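Local structure of peptidase M28 (Shewanella amazonensis SB2B, 3IIB) at residues A[12-17]-A[423-428]; A[24-29]-A[276-281]; A[265-270]-A[409-414]; A[270-275]-A[332-337]; A[362-367]-A[416-421]. The protein probably acts as a zinc-dependent exopeptidase of the M28 family, cleaving dipeptides or C-terminal residues at a site holding two zinc ions. All coordinates share one frame; numbering follows the deposited sequence.

Interaction 1: residues A[12-17]-A[423-428]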
# COMPACT_ATOMS: atom_id res chain seq x y z
N GLN A 12 10.39 -31.38 20.65
CA GLN A 12 11.66 -30.67 20.74
C GLN A 12 11.99 -29.89 19.49
O GLN A 12 12.52 -28.77 19.59
CB GLN A 12 12.79 -31.61 21.10
CG GLN A 12 12.64 -32.03 22.53
CD GLN A 12 13.36 -33.30 22.93
OE1 GLN A 12 14.08 -33.92 22.14
NE2 GLN A 12 13.21 -33.67 24.22
N LEU A 13 11.65 -30.45 18.32
CA LEU A 13 11.79 -29.70 17.06
C LEU A 13 10.97 -28.42 17.09
O LEU A 13 11.44 -27.35 16.65
CB LEU A 13 11.42 -30.57 15.86
CG LEU A 13 12.41 -31.71 15.55
CD1 LEU A 13 11.75 -32.76 14.59
CD2 LEU A 13 13.72 -31.12 14.97
N ALA A 14 9.76 -28.50 17.61
CA ALA A 14 8.94 -27.30 17.72
C ALA A 14 9.55 -26.28 18.65
O ALA A 14 9.45 -25.10 18.39
CB ALA A 14 7.58 -27.63 18.15
N GLN A 15 10.12 -26.75 19.76
CA GLN A 15 10.87 -25.86 20.67
C GLN A 15 11.96 -25.12 19.91
O GLN A 15 12.13 -23.88 20.06
CB GLN A 15 11.51 -26.60 21.86
CG GLN A 15 10.55 -27.25 22.87
CD GLN A 15 11.20 -28.40 23.63
OE1 GLN A 15 12.42 -28.52 23.71
NE2 GLN A 15 10.35 -29.32 24.15
N LYS A 16 12.76 -25.87 19.16
CA LYS A 16 13.84 -25.24 18.39
C LYS A 16 13.33 -24.18 17.44
O LYS A 16 13.95 -23.13 17.29
CB LYS A 16 14.61 -26.29 17.54
CG LYS A 16 15.25 -27.42 18.35
CD LYS A 16 16.14 -26.91 19.51
CE LYS A 16 16.92 -28.11 20.13
NZ LYS A 16 16.02 -29.14 20.70
N ALA A 17 12.23 -24.47 16.76
CA ALA A 17 11.69 -23.52 15.77
C ALA A 17 11.30 -22.17 16.41
O ALA A 17 11.44 -21.11 15.80
CB ALA A 17 10.50 -24.12 15.04
N TYR A 423 6.17 -27.89 10.24
CA TYR A 423 6.80 -28.66 9.17
C TYR A 423 7.88 -29.57 9.72
O TYR A 423 8.07 -30.68 9.21
CB TYR A 423 7.37 -27.79 8.04
CG TYR A 423 6.37 -27.63 6.91
CD1 TYR A 423 5.35 -26.68 6.97
CD2 TYR A 423 6.39 -28.47 5.81
CE1 TYR A 423 4.44 -26.54 5.95
CE2 TYR A 423 5.47 -28.36 4.78
CZ TYR A 423 4.48 -27.42 4.86
OH TYR A 423 3.56 -27.32 3.82
N ALA A 424 8.60 -29.11 10.74
CA ALA A 424 9.64 -29.94 11.34
C ALA A 424 8.99 -31.18 11.98
O ALA A 424 9.49 -32.31 11.80
CB ALA A 424 10.46 -29.15 12.33
N GLN A 425 7.89 -30.99 12.69
CA GLN A 425 7.14 -32.09 13.26
C GLN A 425 6.64 -33.02 12.14
O GLN A 425 6.76 -34.25 12.21
CB GLN A 425 5.94 -31.62 14.08
CG GLN A 425 6.32 -30.85 15.33
CD GLN A 425 5.19 -30.59 16.29
OE1 GLN A 425 4.04 -30.50 15.87
NE2 GLN A 425 5.50 -30.50 17.59
N PHE A 426 6.00 -32.43 11.12
CA PHE A 426 5.49 -33.22 10.01
C PHE A 426 6.60 -34.05 9.35
O PHE A 426 6.41 -35.26 9.11
CB PHE A 426 4.83 -32.29 8.97
CG PHE A 426 4.34 -33.00 7.74
CD1 PHE A 426 3.10 -33.61 7.74
CD2 PHE A 426 5.08 -33.01 6.56
CE1 PHE A 426 2.61 -34.23 6.60
CE2 PHE A 426 4.60 -33.66 5.43
CZ PHE A 426 3.38 -34.27 5.45
N ALA A 427 7.69 -33.41 8.98
CA ALA A 427 8.75 -34.11 8.26
C ALA A 427 9.35 -35.19 9.17
O ALA A 427 9.56 -36.29 8.72
CB ALA A 427 9.82 -33.16 7.73
N TRP A 428 9.55 -34.90 10.45
CA TRP A 428 10.09 -35.92 11.36
C TRP A 428 9.11 -37.08 11.56
O TRP A 428 9.47 -38.25 11.41
CB TRP A 428 10.51 -35.32 12.69
CG TRP A 428 11.10 -36.36 13.55
CD1 TRP A 428 10.52 -37.01 14.59
CD2 TRP A 428 12.39 -36.94 13.38
NE1 TRP A 428 11.38 -37.97 15.09
CE2 TRP A 428 12.54 -37.93 14.37
CE3 TRP A 428 13.44 -36.71 12.48
CZ2 TRP A 428 13.69 -38.69 14.47
CZ3 TRP A 428 14.58 -37.51 12.58
CH2 TRP A 428 14.68 -38.47 13.57
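L13 and A424 meet where two helices run nearly antiparallel, their short segments 8.7 Å apart axis to axis at 150°. The contact is almost wholly apolar. L13 CB lies 3.9 Å from A424 CB at the point where the backbones come nearest, and alanine on the second helix allows this close approach. Beyond CB, the leucine chain reaches along the partner helix to W428. There the L13 CD1 methyl presses on W428 CB at 3.4 Å, a tight fit, and also lies near CG, at the root of the indole. The leucine chain meets the tryptophan side chain nearly perpendicular to it. W428 has CG anti to its backbone N (chi1 -177°), which carries the ring system past the leucine and lets NE1 bond to N6 OD1 on the first helix. The same CD1 sits 3.6 Å from A424 O, a carbonyl oxygen already used by W428 N in the i to i+4 bond of its own helix.

The polar share falls to Q425. Its extended chain brings NE2 beside the methyl of A14, CB to NE2 3.6 Å, while that amide nitrogen hydrogen-bonds A10 O one turn earlier. The glutamine thus reaches across to the backbone of the N-terminal helix while its amide rests on an alanine.

Helix 3-19 is thereby laid against the C-terminal helix 413-432, with A17 packing on V420 and A421. Y423 and A427 turn to helix 267-285, touching I276, A280 and I284, and F426 packs on A388 and L390 of strand 387-392.

Interaction 2: residues A[24-29]-A[276-281]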
# COMPACT_ATOMS: atom_id res chain seq x y z
N TYR A 24 13.39 -16.99 9.81
CA TYR A 24 13.36 -15.56 9.44
C TYR A 24 14.63 -15.17 8.68
O TYR A 24 14.59 -14.47 7.66
CB TYR A 24 13.20 -14.68 10.68
CG TYR A 24 13.26 -13.19 10.31
CD1 TYR A 24 12.13 -12.50 9.90
CD2 TYR A 24 14.49 -12.52 10.30
CE1 TYR A 24 12.20 -11.17 9.54
CE2 TYR A 24 14.57 -11.20 9.94
CZ TYR A 24 13.42 -10.53 9.56
OH TYR A 24 13.53 -9.19 9.22
N ASP A 25 15.76 -15.65 9.18
CA ASP A 25 17.05 -15.32 8.57
C ASP A 25 17.14 -15.81 7.13
O ASP A 25 17.76 -15.16 6.31
CB ASP A 25 18.20 -15.94 9.38
CG ASP A 25 18.38 -15.32 10.76
OD1 ASP A 25 17.96 -14.18 11.02
OD2 ASP A 25 18.95 -16.04 11.60
N ILE A 26 16.52 -16.95 6.82
CA ILE A 26 16.58 -17.49 5.47
C ILE A 26 15.77 -16.58 4.53
O ILE A 26 16.23 -16.23 3.43
CB ILE A 26 16.10 -18.95 5.38
CG1 ILE A 26 17.11 -19.87 6.07
CG2 ILE A 26 16.01 -19.36 3.94
CD1 ILE A 26 16.61 -21.29 6.27
N VAL A 27 14.59 -16.17 4.97
CA VAL A 27 13.78 -15.30 4.10
C VAL A 27 14.34 -13.87 4.01
O VAL A 27 14.26 -13.21 2.93
CB VAL A 27 12.26 -15.32 4.41
CG1 VAL A 27 11.94 -14.83 5.81
CG2 VAL A 27 11.50 -14.47 3.34
N GLU A 28 14.97 -13.41 5.08
CA GLU A 28 15.67 -12.10 5.03
C GLU A 28 16.79 -12.21 3.99
O GLU A 28 16.97 -11.33 3.17
CB GLU A 28 16.23 -11.72 6.38
CG GLU A 28 16.78 -10.31 6.49
CD GLU A 28 18.24 -10.17 6.05
OE1 GLU A 28 18.93 -11.16 5.75
OE2 GLU A 28 18.72 -9.01 6.03
N SER A 29 17.50 -13.34 4.01
CA SER A 29 18.62 -13.54 3.10
C SER A 29 18.17 -13.52 1.63
O SER A 29 18.78 -12.87 0.77
CB SER A 29 19.33 -14.82 3.47
OG SER A 29 20.42 -15.06 2.57
N ILE A 276 10.48 -21.78 5.43
CA ILE A 276 9.79 -22.70 6.33
C ILE A 276 10.33 -24.10 6.13
O ILE A 276 10.75 -24.76 7.10
CB ILE A 276 8.27 -22.64 6.10
CG1 ILE A 276 7.71 -21.36 6.72
CG2 ILE A 276 7.56 -23.88 6.68
CD1 ILE A 276 6.35 -20.90 6.12
N VAL A 277 10.32 -24.57 4.87
CA VAL A 277 10.76 -25.98 4.62
C VAL A 277 12.26 -26.16 4.81
O VAL A 277 12.70 -27.19 5.39
CB VAL A 277 10.25 -26.56 3.28
CG1 VAL A 277 8.69 -26.50 3.22
CG2 VAL A 277 10.90 -25.87 2.05
N THR A 278 13.06 -25.17 4.45
CA THR A 278 14.54 -25.25 4.64
C THR A 278 14.92 -25.24 6.12
O THR A 278 15.71 -26.08 6.57
CB THR A 278 15.28 -24.14 3.90
OG1 THR A 278 14.93 -24.19 2.52
CG2 THR A 278 16.81 -24.31 4.03
N ALA A 279 14.36 -24.30 6.88
CA ALA A 279 14.61 -24.26 8.32
C ALA A 279 14.12 -25.53 9.03
O ALA A 279 14.84 -26.07 9.88
CB ALA A 279 13.97 -23.00 8.99
N ALA A 280 12.93 -26.01 8.69
CA ALA A 280 12.40 -27.26 9.28
C ALA A 280 13.36 -28.42 9.04
O ALA A 280 13.68 -29.18 9.96
CB ALA A 280 10.99 -27.58 8.74
N ALA A 281 13.84 -28.55 7.81
CA ALA A 281 14.81 -29.60 7.46
C ALA A 281 16.15 -29.42 8.24
O ALA A 281 16.75 -30.40 8.69
CB ALA A 281 15.02 -29.67 5.93
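I26 reaches T278 and A279 in a buried helix-to-helix contact on the α/β fold of the M28 zinc peptidases, where helix 22-33 lies beside helix 267-285. The contact is carried by this one isoleucine. At its branch point, CB faces the partner helix and stands 3.9 Å from A275 CB, one turn ahead of the residues at the tip. The CG2 methyl stays on the same side and rests 3.9 Å from A275 CA. CG1 acts as the spacer: it lies beside the backbone N (chi1 -70°), and the extended second torsion of 169° throws the last methyl outward along the partner helix. That methyl, CD1, does most of the touching. It lies 3.8 Å from T278 CG2 and equally far from A279 N, so it seats against the peptide link between the two residues as well as on their side chains; A279 CB follows at 4.2 Å.

T278 presents its methyl and not its hydroxyl. With CG2 anti to the backbone N, OG1 is turned back along its own helix and hydrogen-bonds V274 O, leaving a hydrocarbon surface for the isoleucine. W50 of helix 42-57 packs on I26, and L55 on T278, so a third helix closes round the pair, while V277 and T278 touch V297 on the sheet beneath. Away from this packing, E28 of helix 22-33 forms a salt bridge with R215 of the second subunit. T278 CB lies 3.9 Å from I26 CD1.

Interaction 3: residues A[265-270]-A[409-414]. With ZN (zinc ion), chain B; ZN (zinc ion), chain C.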
# COMPACT_ATOMS: atom_id res chain seq x y z
N THR A 265 9.44 -8.30 -3.49
CA THR A 265 10.62 -9.11 -3.30
C THR A 265 10.25 -10.59 -3.07
O THR A 265 11.03 -11.34 -2.53
CB THR A 265 11.48 -8.61 -2.10
OG1 THR A 265 10.68 -8.68 -0.91
CG2 THR A 265 11.98 -7.19 -2.34
N GLY A 266 9.02 -10.98 -3.41
CA GLY A 266 8.60 -12.35 -3.26
C GLY A 266 8.72 -12.85 -1.85
O GLY A 266 9.06 -14.02 -1.63
N ALA A 267 8.42 -11.99 -0.87
CA ALA A 267 8.61 -12.38 0.50
C ALA A 267 7.57 -13.41 0.94
O ALA A 267 7.94 -14.45 1.50
CB ALA A 267 8.58 -11.15 1.46
N ILE A 268 6.28 -13.17 0.74
CA ILE A 268 5.34 -14.16 1.22
C ILE A 268 5.02 -15.17 0.15
O ILE A 268 4.61 -16.30 0.45
CB ILE A 268 4.06 -13.50 1.85
CG1 ILE A 268 3.17 -12.92 0.77
CG2 ILE A 268 4.46 -12.43 2.92
CD1 ILE A 268 1.88 -12.30 1.29
N ASP A 269 5.21 -14.77 -1.12
CA ASP A 269 4.98 -15.68 -2.23
C ASP A 269 6.28 -15.81 -3.05
O ASP A 269 6.48 -15.05 -4.01
CB ASP A 269 3.88 -15.15 -3.13
CG ASP A 269 3.42 -16.17 -4.15
OD1 ASP A 269 3.81 -17.35 -4.02
OD2 ASP A 269 2.68 -15.80 -5.09
N ASP A 270 7.15 -16.74 -2.70
CA ASP A 270 6.99 -17.70 -1.63
C ASP A 270 8.30 -17.84 -0.85
O ASP A 270 8.73 -18.93 -0.46
CB ASP A 270 6.53 -19.05 -2.23
CG ASP A 270 6.17 -20.09 -1.19
OD1 ASP A 270 5.71 -19.69 -0.07
OD2 ASP A 270 6.34 -21.32 -1.50
N ASP A 409 8.81 -7.21 5.41
CA ASP A 409 8.08 -6.66 6.56
C ASP A 409 6.64 -7.13 6.67
O ASP A 409 5.97 -6.83 7.68
CB ASP A 409 8.12 -5.15 6.49
CG ASP A 409 7.64 -4.63 5.13
OD1 ASP A 409 8.49 -4.53 4.20
OD2 ASP A 409 6.40 -4.43 5.01
N LYS A 410 6.14 -7.82 5.63
CA LYS A 410 4.82 -8.43 5.69
C LYS A 410 4.79 -9.76 6.46
O LYS A 410 3.71 -10.23 6.78
CB LYS A 410 4.23 -8.61 4.31
CG LYS A 410 4.12 -7.28 3.47
CD LYS A 410 3.52 -6.09 4.26
CE LYS A 410 3.39 -4.83 3.38
NZ LYS A 410 4.68 -4.48 2.71
N ILE A 411 5.94 -10.35 6.72
CA ILE A 411 6.04 -11.64 7.42
C ILE A 411 6.02 -11.37 8.93
O ILE A 411 6.82 -10.56 9.43
CB ILE A 411 7.35 -12.36 7.02
CG1 ILE A 411 7.26 -12.82 5.55
CG2 ILE A 411 7.69 -13.54 7.96
CD1 ILE A 411 8.49 -13.46 5.08
N ASN A 412 5.08 -12.02 9.62
CA ASN A 412 5.02 -12.04 11.05
C ASN A 412 5.98 -13.12 11.51
O ASN A 412 5.75 -14.28 11.18
CB ASN A 412 3.61 -12.38 11.53
CG ASN A 412 3.49 -12.45 13.04
OD1 ASN A 412 4.17 -13.22 13.71
ND2 ASN A 412 2.62 -11.63 13.60
N PRO A 413 7.06 -12.75 12.19
CA PRO A 413 8.09 -13.74 12.53
C PRO A 413 7.59 -14.86 13.42
O PRO A 413 8.04 -15.99 13.29
CB PRO A 413 9.18 -12.91 13.26
CG PRO A 413 9.02 -11.52 12.65
CD PRO A 413 7.51 -11.37 12.49
N GLU A 414 6.68 -14.54 14.34
CA GLU A 414 6.14 -15.58 15.23
C GLU A 414 5.32 -16.59 14.43
O GLU A 414 5.41 -17.79 14.68
CB GLU A 414 5.30 -14.99 16.36
CG GLU A 414 6.11 -14.15 17.35
ZN ZN B . 2.16 -16.72 -6.82
ZN ZN C . 3.01 -19.21 -4.49
O HOH W 1 0.17 -17.46 -6.68
O HOH W 2 2.37 -18.77 -6.27
O HOH W 3 0.78 -18.84 -3.74
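The backbones come nearest at I268 and I411, CA atoms 6.7 Å apart, where the first turn of helix 267-285 meets the bend leading into helix 413-432. This is the edge of the two-zinc site of the M28 fold. G266, with positive phi (57°), sits at the N-cap position of the first helix; a wide pi-type turn over 267-270 and a cis D269-D270 peptide set the metal ligand. A short 3-10 turn ends at K410, and N412 caps the next helix.

I268 carries CG1 between backbone N and carbonyl carbon (chi1 73°), which turns CG2 to I411 CG1, 3.9 Å away; the two isoleucine chains run past one another antiparallel. K410 CB also touches that methyl, and I411 CD1 rests 3.8 Å from A267 O. The lysine then bends away: NZ meets D409 OD2 on its syn side at 2.9 Å in a salt bridge, and also bonds N405 OD1 and the H178 carbonyl of the second subunit.

D269 bridges the metals. H257 and D331 join OD1 at one zinc ion, E304 and H402 join OD2 at the other. OD1 lies 2.1 Å and OD2 2.0 Å from its zinc ion, and a water spans both metals.

Interaction 4: residues A[270-275]-A[332-337]; sequences DGAGVA and FGAGPI
A272 points its methyl at the G333-A334 peptide, in the part of the M28 fold where the first turns of helix 267-285 face the loop after strand 324-329. That loop follows directly on the zinc ligand D331. The CA atoms of A272 and A334 are 5.6 Å apart, a spacing that small residues permit. A272 CB approaches the G333 carbonyl, 3.6 Å from its O and slightly farther from its C. A334 CB comes in beside it, methyl to methyl, at 4.0 Å. The G333 carbonyl is turned to A272; its positive phi (78°) favours glycine on backbone grounds alone.

D270 works from the other end of the turn. Its CG is anti to the backbone N (chi1 -173°), which brings OD1 round to the loop. A water joins the two segments: it lies 2.8 Å from D270 OD1, equally near G333 O, and accepts a longer bond from F332 N. G333 O is also bonded by Q392. The second carboxylate oxygen, OD2, accepts from the backbone N of H257, which probably helps to position the backbone of that zinc ligand. A CB on G273 would run into D270 OD1, which instead takes a weak bond from G273 N at 3.1 Å.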
# COMPACT_ATOMS: atom_id res chain seq x y z
N ASP A 270 7.15 -16.74 -2.70
CA ASP A 270 6.99 -17.70 -1.63
C ASP A 270 8.30 -17.84 -0.85
O ASP A 270 8.73 -18.93 -0.46
CB ASP A 270 6.53 -19.05 -2.23
CG ASP A 270 6.17 -20.09 -1.19
OD1 ASP A 270 5.71 -19.69 -0.07
OD2 ASP A 270 6.34 -21.32 -1.50
N GLY A 271 8.95 -16.70 -0.59
CA GLY A 271 10.13 -16.69 0.24
C GLY A 271 9.85 -17.29 1.61
O GLY A 271 10.70 -17.99 2.18
N ALA A 272 8.68 -17.02 2.16
CA ALA A 272 8.32 -17.60 3.43
C ALA A 272 8.33 -19.13 3.37
O ALA A 272 8.83 -19.77 4.27
CB ALA A 272 6.94 -17.09 3.83
N GLY A 273 7.77 -19.69 2.30
CA GLY A 273 7.70 -21.15 2.14
C GLY A 273 9.09 -21.74 1.98
O GLY A 273 9.40 -22.73 2.62
N VAL A 274 9.94 -21.09 1.20
CA VAL A 274 11.34 -21.56 1.10
C VAL A 274 12.00 -21.66 2.51
O VAL A 274 12.67 -22.67 2.84
CB VAL A 274 12.16 -20.63 0.19
CG1 VAL A 274 13.65 -20.99 0.24
CG2 VAL A 274 11.62 -20.70 -1.26
N ALA A 275 11.80 -20.62 3.32
CA ALA A 275 12.40 -20.55 4.65
C ALA A 275 11.80 -21.57 5.56
O ALA A 275 12.51 -22.15 6.38
CB ALA A 275 12.22 -19.15 5.25
N PHE A 332 1.42 -20.65 0.99
CA PHE A 332 0.31 -19.75 1.35
C PHE A 332 0.79 -18.75 2.39
O PHE A 332 0.11 -18.46 3.36
CB PHE A 332 -0.89 -20.58 1.77
CG PHE A 332 -2.20 -19.85 1.72
CD1 PHE A 332 -2.41 -18.78 0.87
CD2 PHE A 332 -3.26 -20.26 2.53
CE1 PHE A 332 -3.60 -18.15 0.84
CE2 PHE A 332 -4.50 -19.63 2.46
CZ PHE A 332 -4.66 -18.57 1.63
N GLY A 333 1.98 -18.20 2.12
CA GLY A 333 2.56 -17.12 2.93
C GLY A 333 3.16 -17.61 4.22
O GLY A 333 3.77 -18.68 4.24
N ALA A 334 3.03 -16.80 5.27
CA ALA A 334 3.67 -17.05 6.58
C ALA A 334 2.67 -17.18 7.71
O ALA A 334 3.08 -17.36 8.85
CB ALA A 334 4.68 -15.96 6.92
N GLY A 335 1.36 -17.15 7.39
CA GLY A 335 0.33 -17.28 8.42
C GLY A 335 0.38 -18.64 9.10
O GLY A 335 0.76 -19.61 8.48
N PRO A 336 -0.05 -18.73 10.38
CA PRO A 336 0.13 -20.01 11.06
C PRO A 336 -0.77 -21.11 10.49
O PRO A 336 -1.88 -20.84 9.97
CB PRO A 336 -0.24 -19.71 12.52
CG PRO A 336 -0.92 -18.43 12.49
CD PRO A 336 -0.63 -17.70 11.24
N ILE A 337 -0.29 -22.34 10.62
CA ILE A 337 -1.03 -23.53 10.29
C ILE A 337 -2.08 -23.82 11.36
O ILE A 337 -1.77 -23.83 12.55
CB ILE A 337 -0.08 -24.75 10.09
CG1 ILE A 337 0.79 -24.48 8.89
CG2 ILE A 337 -0.90 -26.05 9.88
CD1 ILE A 337 2.05 -25.30 8.81
O HOH W 4 4.37 -20.58 2.28

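Interaction 5: residues A[362-367]-A[416-421]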
# COMPACT_ATOMS: atom_id res chain seq x y z
N LEU A 362 0.32 -26.43 19.06
CA LEU A 362 0.76 -25.33 18.20
C LEU A 362 -0.42 -24.73 17.48
O LEU A 362 -0.27 -23.80 16.68
CB LEU A 362 1.77 -25.83 17.21
CG LEU A 362 3.05 -26.45 17.76
CD1 LEU A 362 3.87 -27.18 16.66
CD2 LEU A 362 3.89 -25.34 18.44
N GLY A 363 -1.60 -25.30 17.74
CA GLY A 363 -2.85 -24.82 17.17
C GLY A 363 -3.33 -25.58 15.95
O GLY A 363 -4.18 -25.08 15.22
N VAL A 364 -2.81 -26.78 15.72
CA VAL A 364 -3.10 -27.54 14.50
C VAL A 364 -4.13 -28.65 14.74
O VAL A 364 -3.87 -29.58 15.54
CB VAL A 364 -1.81 -28.15 13.87
CG1 VAL A 364 -2.16 -28.93 12.56
CG2 VAL A 364 -0.78 -27.06 13.62
N ALA A 365 -5.27 -28.52 14.06
CA ALA A 365 -6.43 -29.42 14.23
C ALA A 365 -6.34 -30.59 13.27
O ALA A 365 -5.66 -30.51 12.23
CB ALA A 365 -7.79 -28.64 14.00
N ALA A 366 -7.01 -31.67 13.63
CA ALA A 366 -7.22 -32.82 12.75
C ALA A 366 -7.99 -32.40 11.50
O ALA A 366 -8.89 -31.54 11.54
CB ALA A 366 -7.95 -33.95 13.49
N GLY A 367 -7.63 -33.02 10.40
CA GLY A 367 -8.26 -32.73 9.12
C GLY A 367 -8.82 -33.90 8.37
O GLY A 367 -8.88 -35.05 8.85
N LEU A 416 5.77 -17.23 11.19
CA LEU A 416 6.74 -17.95 10.36
C LEU A 416 7.35 -19.10 11.19
O LEU A 416 7.46 -20.23 10.69
CB LEU A 416 7.84 -17.02 9.92
CG LEU A 416 8.80 -17.64 8.89
CD1 LEU A 416 8.20 -17.65 7.48
CD2 LEU A 416 10.10 -16.81 8.86
N ALA A 417 7.72 -18.80 12.45
CA ALA A 417 8.28 -19.78 13.34
C ALA A 417 7.33 -20.94 13.63
O ALA A 417 7.77 -22.09 13.74
CB ALA A 417 8.75 -19.11 14.68
N GLN A 418 6.04 -20.66 13.79
CA GLN A 418 5.05 -21.73 13.97
C GLN A 418 4.98 -22.66 12.76
O GLN A 418 4.85 -23.87 12.90
CB GLN A 418 3.68 -21.15 14.27
CG GLN A 418 2.64 -22.20 14.71
CD GLN A 418 1.69 -22.62 13.58
OE1 GLN A 418 1.91 -22.32 12.39
NE2 GLN A 418 0.60 -23.29 13.95
N ASN A 419 5.09 -22.11 11.55
CA ASN A 419 5.17 -22.96 10.38
C ASN A 419 6.41 -23.83 10.35
O ASN A 419 6.34 -25.02 10.00
CB ASN A 419 5.15 -22.15 9.08
CG ASN A 419 3.78 -21.59 8.73
OD1 ASN A 419 3.02 -22.20 7.96
ND2 ASN A 419 3.45 -20.39 9.27
N VAL A 420 7.56 -23.26 10.74
CA VAL A 420 8.80 -24.02 10.80
C VAL A 420 8.63 -25.19 11.80
O VAL A 420 8.99 -26.35 11.50
CB VAL A 420 9.99 -23.13 11.22
CG1 VAL A 420 11.20 -24.00 11.42
CG2 VAL A 420 10.24 -22.09 10.17
N ALA A 421 7.99 -24.89 12.93
CA ALA A 421 7.75 -25.89 13.99
C ALA A 421 6.89 -27.00 13.47
O ALA A 421 7.23 -28.17 13.64
CB ALA A 421 7.08 -25.26 15.24
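Q418 NE2 is shared by two backbone carbonyls: it donates to L362 O at 2.9 Å, and its other hydrogen serves I337 O. The bond to L362 is nearly straight, 166° at the hydrogen, and lies close to the plane of the glutamine amide. Seen from the acceptor, however, the nitrogen stands above the carbonyl plane, tilted off the lone pairs. Q418 leaves its helix with CG anti to the backbone N and then bends sharply at chi2 (-100°), which swings the amide sidelong to the loop. V364 CG2 touches NE2 at 4.0 Å, the two chains crossing at a slant.

An apolar touch completes the contact one helical turn on. The L362 CD1 methyl rests against A421 CB at 4.0 Å, and A421 in turn meets A14 and A17 of helix 3-19. A leucine in place of Q418 would probably leave the L362 and I337 carbonyls without their common donor and free the loop end to shift from the helix.

Strand 365-366 continues from here beside strand 337-343. One side-chain amide thus links two backbone carbonyls, of the L362 turn and the start of strand 337-343, to helix 413-432.

Overall arrangement
From the N terminus, helix 3-19 opens interaction 1, which closes only at the C-terminal helix 413-432 and so encloses the other four. Helix 22-33 comes next and closes on helix 267-285 in interaction 2. That contact crosses interactions 3 and 4, because both start on the same helix before segment 276-281. Interaction 3 runs from the zinc-bearing start of helix 267-285 to the entry of helix 413-432; interaction 4, sharing D270, lies within its span and reaches the loop before strand 337-343. Interaction 5 follows interaction 4 in series but crosses interaction 3. Interactions 1, 3 and 5 converge on helix 413-432 or its entry, while interactions 2 and 4 fasten helix 22-33 and a loop to helix 267-285.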